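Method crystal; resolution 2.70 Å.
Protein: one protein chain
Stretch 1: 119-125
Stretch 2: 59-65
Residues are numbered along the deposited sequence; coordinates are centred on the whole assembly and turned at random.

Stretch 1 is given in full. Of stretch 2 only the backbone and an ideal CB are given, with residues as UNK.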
# COMPACT_ATOMS: atom_id res chain seq x y z
N GLN A 119 -10.65 0.79 27.32
CA GLN A 119 -11.89 1.49 27.63
C GLN A 119 -12.21 2.51 26.55
O GLN A 119 -11.35 3.29 26.15
CB GLN A 119 -11.80 2.18 28.99
CG GLN A 119 -13.14 2.75 29.46
CD GLN A 119 -13.06 3.39 30.82
OE1 GLN A 119 -11.99 3.81 31.27
NE2 GLN A 119 -14.20 3.48 31.50
N ILE A 120 -13.45 2.49 26.08
CA ILE A 120 -13.88 3.40 25.03
C ILE A 120 -14.17 4.77 25.63
O ILE A 120 -14.80 4.87 26.68
CB ILE A 120 -15.14 2.88 24.30
CG1 ILE A 120 -14.94 1.43 23.84
CG2 ILE A 120 -15.48 3.78 23.12
CD1 ILE A 120 -16.19 0.77 23.31
N TRP A 121 -13.71 5.82 24.95
CA TRP A 121 -14.05 7.19 25.32
C TRP A 121 -14.49 7.97 24.10
O TRP A 121 -13.83 7.92 23.05
CB TRP A 121 -12.86 7.87 26.01
CG TRP A 121 -12.56 7.33 27.37
CD1 TRP A 121 -11.81 6.23 27.67
CD2 TRP A 121 -13.00 7.86 28.62
NE1 TRP A 121 -11.76 6.05 29.03
CE2 TRP A 121 -12.49 7.04 29.64
CE3 TRP A 121 -13.79 8.96 28.98
CZ2 TRP A 121 -12.73 7.28 30.99
CZ3 TRP A 121 -14.03 9.20 30.32
CH2 TRP A 121 -13.50 8.36 31.31
N SER A 122 -15.60 8.69 24.23
CA SER A 122 -16.23 9.39 23.12
C SER A 122 -16.23 10.91 23.29
O SER A 122 -16.19 11.41 24.42
CB SER A 122 -17.67 8.90 22.93
OG SER A 122 -18.49 9.23 24.04
N THR A 123 -16.28 11.63 22.17
CA THR A 123 -16.34 13.09 22.18
C THR A 123 -17.10 13.63 20.98
O THR A 123 -17.12 13.01 19.92
CB THR A 123 -14.93 13.71 22.19
OG1 THR A 123 -14.25 13.33 23.39
CG2 THR A 123 -14.98 15.23 22.10
N TYR A 124 -17.74 14.78 21.16
CA TYR A 124 -18.34 15.52 20.06
C TYR A 124 -17.43 16.67 19.62
O TYR A 124 -16.96 17.45 20.45
CB TYR A 124 -19.72 16.06 20.46
CG TYR A 124 -20.71 14.98 20.81
CD1 TYR A 124 -21.39 14.30 19.82
CD2 TYR A 124 -20.98 14.65 22.13
CE1 TYR A 124 -22.30 13.31 20.12
CE2 TYR A 124 -21.89 13.66 22.45
CZ TYR A 124 -22.55 12.99 21.44
OH TYR A 124 -23.46 12.01 21.74
N LEU A 125 -17.19 16.77 18.32
CA LEU A 125 -16.29 17.78 17.77
C LEU A 125 -17.03 19.04 17.34
O LEU A 125 -18.17 18.97 16.87
CB LEU A 125 -15.52 17.21 16.58
CG LEU A 125 -14.34 16.29 16.90
CD1 LEU A 125 -13.92 15.51 15.66
CD2 LEU A 125 -13.17 17.11 17.42
N UNK A 59 -22.02 9.70 31.54
CA UNK A 59 -21.62 8.43 30.92
C UNK A 59 -21.88 8.45 29.42
O UNK A 59 -22.82 9.10 28.97
CB UNK A 59 -22.37 7.26 31.56
N UNK A 60 -21.05 7.75 28.67
CA UNK A 60 -21.18 7.73 27.22
C UNK A 60 -22.36 6.87 26.78
O UNK A 60 -22.66 5.84 27.40
CB UNK A 60 -19.89 7.22 26.58
N UNK A 61 -23.03 7.28 25.71
CA UNK A 61 -24.19 6.56 25.20
C UNK A 61 -23.78 5.45 24.23
O UNK A 61 -24.63 4.74 23.69
CB UNK A 61 -25.15 7.53 24.51
N UNK A 62 -22.47 5.32 24.01
CA UNK A 62 -21.94 4.32 23.10
C UNK A 62 -22.36 2.91 23.52
O UNK A 62 -22.53 2.64 24.71
CB UNK A 62 -20.41 4.42 23.04
N UNK A 63 -22.53 2.03 22.54
CA UNK A 63 -22.84 0.63 22.79
C UNK A 63 -22.01 -0.28 21.89
O UNK A 63 -22.01 -0.12 20.67
CB UNK A 63 -24.33 0.37 22.58
N UNK A 64 -21.32 -1.23 22.50
CA UNK A 64 -20.55 -2.22 21.76
C UNK A 64 -21.50 -3.26 21.16
O UNK A 64 -22.15 -4.00 21.88
CB UNK A 64 -19.51 -2.89 22.66
N UNK A 65 -21.56 -3.29 19.83
CA UNK A 65 -22.41 -4.25 19.13
C UNK A 65 -21.64 -5.51 18.77
O UNK A 65 -22.16 -6.61 18.91
CB UNK A 65 -23.00 -3.62 17.87

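Through Ile120 to Thr123 stretch 1 is an extended strand, so its side chains alternate: Ile120 and Ser122 point toward stretch 2, while Trp121 and Thr123 point away. What stretch 2 meets is therefore a short row consisting of an aliphatic group and a hydroxyl, with the ring of Tyr124 set to one side.

Position 59 has nothing of stretch 1 within 5.5 Å of its ideal CB. Its phi of -69° and psi of 148° suit an extended backbone and would admit almost any residue, proline included, since that ring holds phi close to this value. The residue is Pro59, and it makes no contact with stretch 1.

Position 60 is more tightly specified. Its CA-to-CB bond points toward stretch 1, and the ideal CB lies only 3.5 Å from Ser122 OG, a hydroxyl that can both give and accept a hydrogen bond. A small polar side chain would answer it best: serine or threonine could place a hydroxyl beside it, and alanine would fit but leave it without a partner from this position. The residue is Ser60. With chi1 in the t well, its OG comes 2.5 Å from Ser122 OG, a short hydrogen bond in which either hydroxyl could be the donor. The CA atoms of Ser60 and Ser122 are 6.6 Å apart, the nearest CA pair across the stretches, so two short side chains are enough to span the gap.

At position 61 CB points sideways, with nothing of stretch 1 within 5.5 Å. Phi of -87° and psi near 0° break the extended path, and stretch 1 leaves the choice open. Thr61 is found here. Its OG1 lies 4.4 Å from Tyr124 OH, a loose approach too long for a hydrogen bond.

Position 62 turns back toward stretch 1. The ideal CB is 5.0 Å from Ile120 CG2 and 5.3 Å from Ser122 CB, so what it meets is largely carbon, with room for a modest apolar group. Valine, isoleucine or leucine would be reasonable; alanine would reach less far. The residue is Val62, with chi1 t. Its two methyls divide the space: CG2 lies 3.9 Å from Ser122 CB, while CG1 approaches Ile120 CG2 at 4.5 Å.

Position 63 begins a strand, and its CB points away from stretch 1. Nothing there restricts the choice, and a long polar chain is as suitable as any. It is Lys63, which does not touch stretch 1.

Position 64 points sideways, yet its ideal CB is 5.0 Å from Ile120 CD1, the tip of an extended side chain. An aliphatic residue could cover that methyl, and a branch at CB suits the strand. The residue is Val64, whose CG2 packs 3.6 Å from Ile120 CD1, the closest apolar contact between the stretches.

Position 65 is out of reach, leaving its identity open as far as stretch 1 is concerned. It is Arg65, whose guanidinium group hydrogen-bonds elsewhere in the structure.

Stretch 2, residues 59-65: PSTVKVR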
# COMPACT_ATOMS: atom_id res chain seq x y z
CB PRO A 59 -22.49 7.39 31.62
CG PRO A 59 -23.02 8.07 32.84
CD PRO A 59 -23.15 9.51 32.47
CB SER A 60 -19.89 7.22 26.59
OG SER A 60 -19.89 7.48 25.20
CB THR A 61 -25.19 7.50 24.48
OG1 THR A 61 -24.55 8.09 23.34
CG2 THR A 61 -25.66 8.60 25.42
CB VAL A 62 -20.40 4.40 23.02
CG1 VAL A 62 -19.82 3.26 22.18
CG2 VAL A 62 -19.98 5.74 22.46
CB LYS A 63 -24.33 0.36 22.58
CG LYS A 63 -25.13 0.15 23.86
CD LYS A 63 -24.64 -1.05 24.68
CE LYS A 63 -24.71 -2.36 23.90
NZ LYS A 63 -24.31 -3.53 24.73
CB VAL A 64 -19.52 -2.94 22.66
CG1 VAL A 64 -18.74 -3.97 21.86
CG2 VAL A 64 -18.58 -1.93 23.30
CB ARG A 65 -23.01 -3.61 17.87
CG ARG A 65 -23.92 -2.42 18.14
CD ARG A 65 -25.09 -2.80 19.03
NE ARG A 65 -26.04 -1.71 19.20
CZ ARG A 65 -27.13 -1.78 19.96
NH1 ARG A 65 -27.42 -2.89 20.62
NH2 ARG A 65 -27.94 -0.73 20.05
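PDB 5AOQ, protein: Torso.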